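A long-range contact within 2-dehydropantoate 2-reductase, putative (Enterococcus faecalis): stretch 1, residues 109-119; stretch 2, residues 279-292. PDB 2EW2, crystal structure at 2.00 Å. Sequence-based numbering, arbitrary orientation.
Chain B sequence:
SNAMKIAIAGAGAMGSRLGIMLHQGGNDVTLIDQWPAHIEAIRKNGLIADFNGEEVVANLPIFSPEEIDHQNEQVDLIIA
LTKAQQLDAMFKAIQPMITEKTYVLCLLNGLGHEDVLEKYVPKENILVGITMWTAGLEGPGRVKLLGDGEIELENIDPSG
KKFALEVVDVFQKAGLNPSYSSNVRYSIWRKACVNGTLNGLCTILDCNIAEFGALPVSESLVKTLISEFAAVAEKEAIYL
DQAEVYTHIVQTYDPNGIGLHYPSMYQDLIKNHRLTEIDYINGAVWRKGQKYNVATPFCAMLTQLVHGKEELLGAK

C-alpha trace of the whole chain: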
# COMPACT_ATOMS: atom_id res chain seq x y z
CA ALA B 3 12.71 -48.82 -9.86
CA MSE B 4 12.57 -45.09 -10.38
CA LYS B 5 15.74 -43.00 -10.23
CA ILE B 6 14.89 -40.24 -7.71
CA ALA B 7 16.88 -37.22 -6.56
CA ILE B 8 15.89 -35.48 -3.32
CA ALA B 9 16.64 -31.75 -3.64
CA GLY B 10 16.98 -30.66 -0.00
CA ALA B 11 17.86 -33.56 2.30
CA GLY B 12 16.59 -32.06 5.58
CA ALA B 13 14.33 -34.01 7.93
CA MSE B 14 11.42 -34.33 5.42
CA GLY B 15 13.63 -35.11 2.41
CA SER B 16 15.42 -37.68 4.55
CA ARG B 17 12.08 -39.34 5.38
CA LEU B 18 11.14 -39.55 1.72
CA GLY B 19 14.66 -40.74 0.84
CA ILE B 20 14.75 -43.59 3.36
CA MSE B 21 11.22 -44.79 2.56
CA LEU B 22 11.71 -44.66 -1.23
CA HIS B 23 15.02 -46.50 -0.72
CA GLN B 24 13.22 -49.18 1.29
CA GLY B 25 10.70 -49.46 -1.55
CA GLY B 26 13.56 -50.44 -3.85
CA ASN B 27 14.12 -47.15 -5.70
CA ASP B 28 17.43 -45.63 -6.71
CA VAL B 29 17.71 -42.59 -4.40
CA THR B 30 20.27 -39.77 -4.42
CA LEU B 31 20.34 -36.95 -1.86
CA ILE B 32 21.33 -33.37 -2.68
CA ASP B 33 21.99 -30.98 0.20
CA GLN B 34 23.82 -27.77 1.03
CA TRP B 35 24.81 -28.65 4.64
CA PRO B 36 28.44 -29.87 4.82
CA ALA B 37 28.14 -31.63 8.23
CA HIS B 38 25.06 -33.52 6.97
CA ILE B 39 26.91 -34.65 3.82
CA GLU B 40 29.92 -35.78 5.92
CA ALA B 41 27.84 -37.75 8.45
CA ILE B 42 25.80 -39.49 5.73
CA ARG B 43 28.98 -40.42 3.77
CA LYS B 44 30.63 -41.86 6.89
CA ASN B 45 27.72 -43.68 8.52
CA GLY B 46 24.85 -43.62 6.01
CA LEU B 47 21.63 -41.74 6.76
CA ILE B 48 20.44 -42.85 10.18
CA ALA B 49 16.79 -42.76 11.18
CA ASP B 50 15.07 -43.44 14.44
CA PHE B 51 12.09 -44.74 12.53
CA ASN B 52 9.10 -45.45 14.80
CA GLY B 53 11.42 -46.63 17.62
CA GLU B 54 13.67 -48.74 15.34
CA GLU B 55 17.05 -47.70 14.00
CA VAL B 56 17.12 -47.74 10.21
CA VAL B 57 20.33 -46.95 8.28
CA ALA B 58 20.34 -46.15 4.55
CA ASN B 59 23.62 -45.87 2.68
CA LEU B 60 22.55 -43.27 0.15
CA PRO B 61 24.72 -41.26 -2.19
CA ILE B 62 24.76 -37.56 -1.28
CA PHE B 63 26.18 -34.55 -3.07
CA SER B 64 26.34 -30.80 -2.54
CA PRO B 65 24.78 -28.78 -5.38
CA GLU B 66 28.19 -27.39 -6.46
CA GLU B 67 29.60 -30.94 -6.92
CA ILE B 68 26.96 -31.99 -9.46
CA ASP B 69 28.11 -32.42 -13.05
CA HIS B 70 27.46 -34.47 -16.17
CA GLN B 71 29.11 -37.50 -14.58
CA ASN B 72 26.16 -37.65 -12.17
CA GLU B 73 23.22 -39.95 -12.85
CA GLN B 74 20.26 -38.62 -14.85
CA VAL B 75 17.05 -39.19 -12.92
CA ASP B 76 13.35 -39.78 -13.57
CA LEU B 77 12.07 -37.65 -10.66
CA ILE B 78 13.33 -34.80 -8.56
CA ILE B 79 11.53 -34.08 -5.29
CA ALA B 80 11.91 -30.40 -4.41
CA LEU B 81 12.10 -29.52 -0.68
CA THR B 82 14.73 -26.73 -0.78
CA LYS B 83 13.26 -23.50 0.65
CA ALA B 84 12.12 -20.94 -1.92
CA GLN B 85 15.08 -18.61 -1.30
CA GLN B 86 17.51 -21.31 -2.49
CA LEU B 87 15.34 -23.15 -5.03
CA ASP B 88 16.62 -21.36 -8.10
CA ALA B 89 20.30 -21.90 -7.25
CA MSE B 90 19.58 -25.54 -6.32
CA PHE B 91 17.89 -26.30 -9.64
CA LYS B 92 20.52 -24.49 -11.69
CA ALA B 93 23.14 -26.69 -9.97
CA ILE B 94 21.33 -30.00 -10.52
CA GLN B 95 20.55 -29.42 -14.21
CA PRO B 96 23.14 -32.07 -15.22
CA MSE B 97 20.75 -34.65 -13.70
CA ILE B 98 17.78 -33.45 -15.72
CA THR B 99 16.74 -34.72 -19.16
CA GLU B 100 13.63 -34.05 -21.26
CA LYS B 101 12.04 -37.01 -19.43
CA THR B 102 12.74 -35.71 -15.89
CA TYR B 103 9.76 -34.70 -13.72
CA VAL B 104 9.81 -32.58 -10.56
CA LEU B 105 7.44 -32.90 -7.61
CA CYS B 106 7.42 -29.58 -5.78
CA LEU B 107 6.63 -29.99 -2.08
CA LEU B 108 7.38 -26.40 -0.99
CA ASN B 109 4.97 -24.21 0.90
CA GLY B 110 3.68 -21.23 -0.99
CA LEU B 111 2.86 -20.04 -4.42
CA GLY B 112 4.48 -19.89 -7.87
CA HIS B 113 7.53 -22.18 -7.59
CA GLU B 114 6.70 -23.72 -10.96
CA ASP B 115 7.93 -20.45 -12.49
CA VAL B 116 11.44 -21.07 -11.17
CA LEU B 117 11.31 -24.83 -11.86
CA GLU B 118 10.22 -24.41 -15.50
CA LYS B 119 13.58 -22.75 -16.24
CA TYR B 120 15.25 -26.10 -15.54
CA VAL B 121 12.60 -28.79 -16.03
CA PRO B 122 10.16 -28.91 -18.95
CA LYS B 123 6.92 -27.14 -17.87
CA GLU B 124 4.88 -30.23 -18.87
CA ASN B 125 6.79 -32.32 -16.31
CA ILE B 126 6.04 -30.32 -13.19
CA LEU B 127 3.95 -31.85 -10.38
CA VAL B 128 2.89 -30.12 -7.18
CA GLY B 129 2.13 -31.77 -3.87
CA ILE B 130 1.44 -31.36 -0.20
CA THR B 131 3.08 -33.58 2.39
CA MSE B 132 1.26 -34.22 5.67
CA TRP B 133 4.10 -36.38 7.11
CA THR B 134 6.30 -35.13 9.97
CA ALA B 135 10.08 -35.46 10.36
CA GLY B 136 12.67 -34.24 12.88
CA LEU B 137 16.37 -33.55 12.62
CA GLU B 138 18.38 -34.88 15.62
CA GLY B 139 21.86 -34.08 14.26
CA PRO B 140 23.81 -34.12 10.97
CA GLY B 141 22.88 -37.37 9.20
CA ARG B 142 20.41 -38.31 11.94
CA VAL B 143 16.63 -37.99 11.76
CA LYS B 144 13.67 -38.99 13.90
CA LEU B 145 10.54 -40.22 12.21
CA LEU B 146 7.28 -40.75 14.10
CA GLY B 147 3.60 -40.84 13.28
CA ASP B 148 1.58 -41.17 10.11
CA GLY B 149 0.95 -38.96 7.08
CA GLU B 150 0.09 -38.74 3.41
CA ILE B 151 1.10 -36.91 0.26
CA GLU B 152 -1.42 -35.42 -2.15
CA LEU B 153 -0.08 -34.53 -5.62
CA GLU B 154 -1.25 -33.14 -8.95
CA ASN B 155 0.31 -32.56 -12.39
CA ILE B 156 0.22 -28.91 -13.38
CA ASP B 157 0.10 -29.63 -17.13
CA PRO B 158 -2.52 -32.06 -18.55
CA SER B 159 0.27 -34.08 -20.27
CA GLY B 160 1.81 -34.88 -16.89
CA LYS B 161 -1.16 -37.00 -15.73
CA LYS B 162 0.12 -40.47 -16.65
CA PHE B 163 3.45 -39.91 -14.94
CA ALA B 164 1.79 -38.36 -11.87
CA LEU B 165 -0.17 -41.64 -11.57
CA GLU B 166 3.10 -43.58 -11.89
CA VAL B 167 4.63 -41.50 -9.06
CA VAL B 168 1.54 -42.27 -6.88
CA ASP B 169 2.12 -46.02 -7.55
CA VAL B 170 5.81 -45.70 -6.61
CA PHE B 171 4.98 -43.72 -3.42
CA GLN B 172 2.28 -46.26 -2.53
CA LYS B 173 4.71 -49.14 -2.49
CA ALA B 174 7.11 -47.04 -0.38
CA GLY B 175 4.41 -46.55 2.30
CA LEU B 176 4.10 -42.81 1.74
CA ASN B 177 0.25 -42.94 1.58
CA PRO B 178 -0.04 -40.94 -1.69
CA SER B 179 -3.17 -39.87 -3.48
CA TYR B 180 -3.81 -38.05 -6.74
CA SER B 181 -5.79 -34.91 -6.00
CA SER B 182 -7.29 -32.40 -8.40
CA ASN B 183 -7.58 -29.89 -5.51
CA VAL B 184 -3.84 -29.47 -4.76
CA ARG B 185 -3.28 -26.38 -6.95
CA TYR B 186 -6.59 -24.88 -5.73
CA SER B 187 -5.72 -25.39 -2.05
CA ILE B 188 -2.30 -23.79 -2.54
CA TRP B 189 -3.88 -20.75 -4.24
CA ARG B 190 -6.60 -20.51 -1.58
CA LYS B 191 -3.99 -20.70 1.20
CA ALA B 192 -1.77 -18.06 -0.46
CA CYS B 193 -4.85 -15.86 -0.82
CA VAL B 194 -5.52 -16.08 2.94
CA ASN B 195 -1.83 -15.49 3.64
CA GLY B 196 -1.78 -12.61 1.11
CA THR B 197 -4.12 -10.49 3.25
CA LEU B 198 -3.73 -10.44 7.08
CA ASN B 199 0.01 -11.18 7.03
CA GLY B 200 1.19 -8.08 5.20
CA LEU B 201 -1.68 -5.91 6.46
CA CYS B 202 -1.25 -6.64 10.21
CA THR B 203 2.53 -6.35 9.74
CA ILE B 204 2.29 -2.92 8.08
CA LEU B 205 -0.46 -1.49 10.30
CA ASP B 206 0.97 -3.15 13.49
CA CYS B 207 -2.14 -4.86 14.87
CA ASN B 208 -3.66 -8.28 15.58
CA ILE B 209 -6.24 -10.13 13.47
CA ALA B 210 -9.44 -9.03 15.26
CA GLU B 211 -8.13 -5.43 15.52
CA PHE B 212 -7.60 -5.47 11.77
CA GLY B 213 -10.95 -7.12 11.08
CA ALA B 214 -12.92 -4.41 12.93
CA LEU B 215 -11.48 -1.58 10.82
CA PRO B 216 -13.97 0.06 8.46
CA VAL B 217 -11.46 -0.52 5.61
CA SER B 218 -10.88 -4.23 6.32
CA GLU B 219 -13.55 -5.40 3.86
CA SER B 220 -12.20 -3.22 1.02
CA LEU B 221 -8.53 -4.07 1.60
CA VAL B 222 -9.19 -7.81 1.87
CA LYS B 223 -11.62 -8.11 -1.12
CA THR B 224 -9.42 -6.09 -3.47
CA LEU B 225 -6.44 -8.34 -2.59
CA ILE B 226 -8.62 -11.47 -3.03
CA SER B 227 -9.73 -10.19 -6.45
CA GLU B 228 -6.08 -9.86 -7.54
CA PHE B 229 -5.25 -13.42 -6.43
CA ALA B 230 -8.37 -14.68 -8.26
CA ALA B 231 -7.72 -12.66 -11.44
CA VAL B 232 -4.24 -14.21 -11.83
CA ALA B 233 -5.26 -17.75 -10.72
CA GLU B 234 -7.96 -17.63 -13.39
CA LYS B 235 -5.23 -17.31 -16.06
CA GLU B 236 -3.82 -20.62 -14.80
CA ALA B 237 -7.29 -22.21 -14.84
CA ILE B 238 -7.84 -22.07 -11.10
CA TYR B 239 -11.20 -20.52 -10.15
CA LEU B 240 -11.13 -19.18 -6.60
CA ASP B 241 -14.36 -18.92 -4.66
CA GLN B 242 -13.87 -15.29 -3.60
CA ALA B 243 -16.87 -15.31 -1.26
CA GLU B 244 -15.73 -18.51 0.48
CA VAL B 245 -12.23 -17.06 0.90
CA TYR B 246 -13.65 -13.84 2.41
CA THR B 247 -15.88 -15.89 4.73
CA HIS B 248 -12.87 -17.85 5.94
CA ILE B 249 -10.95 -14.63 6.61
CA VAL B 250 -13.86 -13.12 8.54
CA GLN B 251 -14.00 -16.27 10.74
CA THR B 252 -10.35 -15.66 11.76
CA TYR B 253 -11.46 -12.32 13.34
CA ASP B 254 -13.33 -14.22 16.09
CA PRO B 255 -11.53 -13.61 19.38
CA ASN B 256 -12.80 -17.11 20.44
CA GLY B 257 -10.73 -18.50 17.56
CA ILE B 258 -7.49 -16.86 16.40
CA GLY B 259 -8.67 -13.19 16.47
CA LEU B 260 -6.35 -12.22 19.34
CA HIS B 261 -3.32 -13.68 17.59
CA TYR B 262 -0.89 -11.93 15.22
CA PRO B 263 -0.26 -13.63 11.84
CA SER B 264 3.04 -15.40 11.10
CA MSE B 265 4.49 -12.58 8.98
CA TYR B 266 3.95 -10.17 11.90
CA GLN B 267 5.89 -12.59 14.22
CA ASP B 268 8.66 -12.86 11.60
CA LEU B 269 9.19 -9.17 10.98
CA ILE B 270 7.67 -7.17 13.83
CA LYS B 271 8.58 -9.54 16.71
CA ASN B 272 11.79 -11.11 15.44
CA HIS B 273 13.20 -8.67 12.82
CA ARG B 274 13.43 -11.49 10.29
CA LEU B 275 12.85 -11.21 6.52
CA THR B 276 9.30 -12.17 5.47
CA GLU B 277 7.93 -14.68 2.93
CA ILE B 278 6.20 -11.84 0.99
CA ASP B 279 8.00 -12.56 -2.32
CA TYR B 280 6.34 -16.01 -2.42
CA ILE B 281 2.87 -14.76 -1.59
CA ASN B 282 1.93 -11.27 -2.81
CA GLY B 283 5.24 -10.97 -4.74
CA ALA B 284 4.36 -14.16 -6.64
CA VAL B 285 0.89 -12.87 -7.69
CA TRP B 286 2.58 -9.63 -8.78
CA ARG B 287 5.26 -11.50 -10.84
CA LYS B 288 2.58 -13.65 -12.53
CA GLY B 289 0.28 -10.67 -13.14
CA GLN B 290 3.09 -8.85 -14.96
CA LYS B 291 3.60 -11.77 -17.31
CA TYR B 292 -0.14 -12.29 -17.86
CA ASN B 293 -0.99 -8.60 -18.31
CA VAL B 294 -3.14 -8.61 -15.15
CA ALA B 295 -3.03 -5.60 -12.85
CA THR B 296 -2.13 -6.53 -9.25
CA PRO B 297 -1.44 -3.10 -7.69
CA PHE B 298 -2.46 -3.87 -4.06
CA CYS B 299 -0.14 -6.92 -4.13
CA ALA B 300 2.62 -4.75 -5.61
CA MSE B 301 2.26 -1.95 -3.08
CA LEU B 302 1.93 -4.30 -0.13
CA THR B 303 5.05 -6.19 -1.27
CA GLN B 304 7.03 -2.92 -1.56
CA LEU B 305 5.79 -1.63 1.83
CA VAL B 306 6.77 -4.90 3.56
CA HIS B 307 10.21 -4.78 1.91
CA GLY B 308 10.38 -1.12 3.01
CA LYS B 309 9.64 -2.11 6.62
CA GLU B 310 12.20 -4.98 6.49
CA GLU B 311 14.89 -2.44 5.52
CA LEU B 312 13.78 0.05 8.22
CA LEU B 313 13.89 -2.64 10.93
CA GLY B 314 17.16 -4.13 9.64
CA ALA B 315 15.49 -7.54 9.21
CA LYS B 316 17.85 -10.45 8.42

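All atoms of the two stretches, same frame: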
# COMPACT_ATOMS: atom_id res chain seq x y z
N ASN B 109 6.06 -25.11 0.56
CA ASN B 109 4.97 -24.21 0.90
C ASN B 109 4.99 -23.01 -0.02
O ASN B 109 6.06 -22.55 -0.48
CB ASN B 109 5.09 -23.74 2.35
CG ASN B 109 4.86 -24.85 3.33
OD1 ASN B 109 3.84 -25.53 3.27
ND2 ASN B 109 5.80 -25.04 4.26
N GLY B 110 3.80 -22.50 -0.29
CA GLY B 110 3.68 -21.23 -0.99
C GLY B 110 3.46 -21.37 -2.47
O GLY B 110 3.39 -22.47 -3.02
N LEU B 111 3.43 -20.22 -3.11
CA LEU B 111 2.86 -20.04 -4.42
C LEU B 111 3.92 -19.76 -5.50
O LEU B 111 4.90 -19.04 -5.25
CB LEU B 111 1.92 -18.82 -4.32
CG LEU B 111 1.04 -18.45 -5.50
CD1 LEU B 111 0.03 -19.58 -5.74
CD2 LEU B 111 0.34 -17.12 -5.19
N GLY B 112 3.73 -20.32 -6.69
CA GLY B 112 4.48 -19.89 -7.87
C GLY B 112 5.85 -20.50 -8.15
O GLY B 112 6.57 -20.03 -9.02
N HIS B 113 6.21 -21.56 -7.43
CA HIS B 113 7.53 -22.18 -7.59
C HIS B 113 7.75 -22.83 -8.94
O HIS B 113 8.89 -22.93 -9.40
CB HIS B 113 7.78 -23.18 -6.46
CG HIS B 113 7.55 -22.60 -5.10
ND1 HIS B 113 8.22 -21.48 -4.66
CD2 HIS B 113 6.72 -22.98 -4.10
CE1 HIS B 113 7.82 -21.20 -3.43
NE2 HIS B 113 6.91 -22.09 -3.07
N GLU B 114 6.65 -23.23 -9.58
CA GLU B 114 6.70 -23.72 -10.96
C GLU B 114 7.39 -22.74 -11.92
O GLU B 114 7.97 -23.15 -12.91
CB GLU B 114 5.28 -24.08 -11.48
CG GLU B 114 4.26 -22.91 -11.49
CD GLU B 114 3.59 -22.65 -10.14
OE1 GLU B 114 3.92 -23.33 -9.14
OE2 GLU B 114 2.71 -21.75 -10.06
N ASP B 115 7.33 -21.45 -11.61
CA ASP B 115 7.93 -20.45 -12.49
C ASP B 115 9.45 -20.48 -12.42
O ASP B 115 10.12 -20.20 -13.39
CB ASP B 115 7.40 -19.05 -12.17
CG ASP B 115 5.88 -18.94 -12.34
OD1 ASP B 115 5.31 -19.72 -13.14
OD2 ASP B 115 5.25 -18.09 -11.67
N VAL B 116 10.00 -20.85 -11.27
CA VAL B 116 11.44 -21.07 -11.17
C VAL B 116 11.79 -22.42 -11.81
O VAL B 116 12.73 -22.52 -12.61
CB VAL B 116 11.93 -21.04 -9.69
CG1 VAL B 116 13.28 -21.73 -9.54
CG2 VAL B 116 12.02 -19.61 -9.17
N LEU B 117 11.03 -23.46 -11.45
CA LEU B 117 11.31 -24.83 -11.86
C LEU B 117 11.30 -24.97 -13.38
O LEU B 117 12.15 -25.66 -13.94
CB LEU B 117 10.34 -25.84 -11.19
CG LEU B 117 10.45 -25.96 -9.66
CD1 LEU B 117 9.34 -26.83 -9.05
CD2 LEU B 117 11.83 -26.48 -9.25
N GLU B 118 10.37 -24.28 -14.04
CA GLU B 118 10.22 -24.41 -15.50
C GLU B 118 11.42 -23.88 -16.30
O GLU B 118 11.55 -24.17 -17.49
CB GLU B 118 8.88 -23.82 -16.00
CG GLU B 118 8.87 -22.31 -16.19
CD GLU B 118 7.49 -21.77 -16.57
OE1 GLU B 118 6.69 -22.54 -17.18
OE2 GLU B 118 7.21 -20.57 -16.28
N LYS B 119 12.31 -23.14 -15.64
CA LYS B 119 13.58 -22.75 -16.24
C LYS B 119 14.51 -23.94 -16.44
O LYS B 119 15.39 -23.91 -17.29
CB LYS B 119 14.28 -21.72 -15.36
CG LYS B 119 13.53 -20.40 -15.22
CD LYS B 119 14.51 -19.28 -14.90
CE LYS B 119 14.87 -19.27 -13.44
NZ LYS B 119 15.99 -18.31 -13.18
N ASP B 279 7.68 -12.33 -0.91
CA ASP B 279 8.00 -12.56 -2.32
C ASP B 279 7.33 -13.79 -2.90
O ASP B 279 7.16 -13.86 -4.10
CB ASP B 279 9.52 -12.64 -2.53
CG ASP B 279 10.19 -11.29 -2.49
OD1 ASP B 279 9.52 -10.25 -2.65
OD2 ASP B 279 11.42 -11.25 -2.28
N TYR B 280 6.93 -14.73 -2.03
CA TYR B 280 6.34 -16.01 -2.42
C TYR B 280 4.86 -16.05 -2.13
O TYR B 280 4.23 -17.10 -2.19
CB TYR B 280 7.09 -17.18 -1.74
CG TYR B 280 8.56 -16.96 -1.87
CD1 TYR B 280 9.19 -17.05 -3.11
CD2 TYR B 280 9.32 -16.57 -0.78
CE1 TYR B 280 10.55 -16.79 -3.25
CE2 TYR B 280 10.67 -16.32 -0.91
CZ TYR B 280 11.27 -16.43 -2.15
OH TYR B 280 12.63 -16.17 -2.26
N ILE B 281 4.30 -14.89 -1.82
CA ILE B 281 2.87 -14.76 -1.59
C ILE B 281 2.41 -13.63 -2.52
O ILE B 281 2.17 -13.87 -3.70
CB ILE B 281 2.55 -14.49 -0.10
CG1 ILE B 281 3.26 -15.52 0.81
CG2 ILE B 281 1.04 -14.48 0.13
CD1 ILE B 281 3.21 -15.16 2.33
N ASN B 282 2.34 -12.41 -2.00
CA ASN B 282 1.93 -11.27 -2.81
C ASN B 282 2.90 -10.99 -3.96
O ASN B 282 2.47 -10.64 -5.05
CB ASN B 282 1.74 -10.01 -1.95
CG ASN B 282 0.68 -10.20 -0.88
OD1 ASN B 282 -0.48 -9.81 -1.05
ND2 ASN B 282 1.07 -10.81 0.23
N GLY B 283 4.21 -11.16 -3.71
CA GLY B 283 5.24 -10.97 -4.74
C GLY B 283 5.06 -11.92 -5.92
O GLY B 283 5.34 -11.57 -7.05
N ALA B 284 4.57 -13.12 -5.64
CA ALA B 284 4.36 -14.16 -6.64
C ALA B 284 3.15 -13.83 -7.53
O ALA B 284 3.22 -13.98 -8.76
CB ALA B 284 4.19 -15.49 -5.95
N VAL B 285 2.06 -13.35 -6.93
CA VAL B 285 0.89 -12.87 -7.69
C VAL B 285 1.30 -11.71 -8.60
O VAL B 285 0.89 -11.63 -9.76
CB VAL B 285 -0.24 -12.38 -6.72
CG1 VAL B 285 -1.43 -11.87 -7.49
CG2 VAL B 285 -0.66 -13.50 -5.78
N TRP B 286 2.10 -10.80 -8.05
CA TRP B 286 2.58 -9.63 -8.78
C TRP B 286 3.46 -10.07 -9.98
O TRP B 286 3.23 -9.63 -11.11
CB TRP B 286 3.33 -8.71 -7.80
CG TRP B 286 3.90 -7.43 -8.38
CD1 TRP B 286 3.54 -6.81 -9.55
CD2 TRP B 286 4.92 -6.61 -7.78
NE1 TRP B 286 4.30 -5.65 -9.72
CE2 TRP B 286 5.15 -5.52 -8.65
CE3 TRP B 286 5.67 -6.70 -6.59
CZ2 TRP B 286 6.10 -4.52 -8.37
CZ3 TRP B 286 6.61 -5.71 -6.31
CH2 TRP B 286 6.82 -4.64 -7.20
N ARG B 287 4.42 -10.95 -9.73
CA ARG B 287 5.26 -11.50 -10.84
C ARG B 287 4.39 -12.14 -11.94
O ARG B 287 4.54 -11.83 -13.13
CB ARG B 287 6.30 -12.49 -10.30
CG ARG B 287 7.31 -12.97 -11.35
CD ARG B 287 8.18 -14.13 -10.84
NE ARG B 287 7.38 -15.32 -10.52
CZ ARG B 287 7.17 -15.79 -9.30
NH1 ARG B 287 6.42 -16.88 -9.12
NH2 ARG B 287 7.72 -15.19 -8.24
N LYS B 288 3.46 -13.00 -11.55
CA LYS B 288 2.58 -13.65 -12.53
C LYS B 288 1.70 -12.65 -13.27
O LYS B 288 1.56 -12.74 -14.49
CB LYS B 288 1.69 -14.70 -11.86
CG LYS B 288 2.43 -15.95 -11.38
CD LYS B 288 1.47 -16.87 -10.60
CE LYS B 288 2.17 -18.19 -10.21
NZ LYS B 288 2.45 -19.09 -11.40
N GLY B 289 1.09 -11.72 -12.53
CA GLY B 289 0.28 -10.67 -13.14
C GLY B 289 1.02 -9.88 -14.22
O GLY B 289 0.45 -9.54 -15.25
N GLN B 290 2.29 -9.58 -13.99
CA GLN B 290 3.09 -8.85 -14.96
C GLN B 290 3.22 -9.67 -16.24
O GLN B 290 3.16 -9.12 -17.33
CB GLN B 290 4.48 -8.54 -14.39
CG GLN B 290 4.46 -7.46 -13.29
CD GLN B 290 3.85 -6.16 -13.79
OE1 GLN B 290 4.42 -5.50 -14.66
NE2 GLN B 290 2.69 -5.79 -13.26
N LYS B 291 3.41 -10.97 -16.11
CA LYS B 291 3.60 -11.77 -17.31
C LYS B 291 2.28 -12.09 -18.01
O LYS B 291 2.27 -12.32 -19.22
CB LYS B 291 4.49 -12.98 -17.05
CG LYS B 291 3.91 -14.08 -16.25
CD LYS B 291 4.67 -15.40 -16.55
CE LYS B 291 4.21 -16.52 -15.61
NZ LYS B 291 4.91 -17.82 -15.81
N TYR B 292 1.17 -12.03 -17.28
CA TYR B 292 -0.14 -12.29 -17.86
C TYR B 292 -0.90 -11.03 -18.25
O TYR B 292 -2.04 -11.11 -18.72
CB TYR B 292 -1.01 -13.12 -16.91
CG TYR B 292 -0.43 -14.46 -16.51
CD1 TYR B 292 -0.84 -15.07 -15.33
CD2 TYR B 292 0.52 -15.11 -17.31
CE1 TYR B 292 -0.34 -16.29 -14.94
CE2 TYR B 292 1.04 -16.35 -16.93
CZ TYR B 292 0.60 -16.93 -15.74
OH TYR B 292 1.09 -18.15 -15.33
O HOH W 1 7.25 -18.02 -6.00
O HOH W 2 5.77 -15.79 -12.64

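How do residues at least 167 positions apart in sequence come to touch? A loop running from Gly110 into a short helical segment lies along the helix that follows Ile281, from its start as far as Lys291. The backbones approach most closely near Leu111, whose CA is 5.7 Å from Tyr280 CA, and near Gly112, where Gly112 CA is 5.9 Å from Ala284 CA. One direct backbone link ties them: Leu111 N donates a weak hydrogen bond to Tyr280 O, at 3.3 Å. Together the two sides bury 467 Å².

What does Leu111, the residue most covered by the other stretch, pack against? Its CA-to-CB bond points toward the helix, and the side chain, with chi1 t and chi2 p, lays its CD2 methyl 3.8 Å from Val285 CG2 and 4.2 Å from Ala284 CB. These are apolar contacts, which gain by excluding water, and Leu111 is buried. Its carbonyl is served differently: a water donates to Leu111 O at 2.7 Å and accepts a weak hydrogen bond from Arg287 NH1 at 3.4 Å, bridging the stretches.

Why does Asp115 draw so many basic side chains? Its CA-to-CB bond points toward the helix, and Arg287, Lys288 and Lys291 converge on its carboxylate. Asp115 OD2 forms salt bridges with Arg287 NH1 at 3.1 Å and with Lys288 NZ at 3.0 Å, while Asp115 OD1 meets Lys291 NZ at 3.3 Å, a weak hydrogen bond within a salt bridge. Arg287 presents the edge of its guanidinium, so its N-H is directed almost straight at the oxygen. A second water reinforces this pair, donating to Asp115 OD2 at 2.5 Å and accepting from Arg287 NE at 2.7 Å.

How does Lys288 reach two acids at once? Its long side chain extends through two t torsions, chi2 and chi3, before turning at chi4 (m). This places Lys288 NZ 3.0 Å from Glu114 OE2 and 3.0 Å from Asp115 OD2, so one ammonium helps balance two neighbouring negative charges. On its way the chain passes Gly112, with Lys288 CE 3.7 Å from Gly112 CA. Glycine suits this spot: its positive phi favours it, and a CB there would lie only 2.7 Å from Arg287 NH1, a clash. Farther along, Glu118 OE2 and Lys291 NZ form a long salt bridge of 3.6 Å, extending the charged network beyond Asp115.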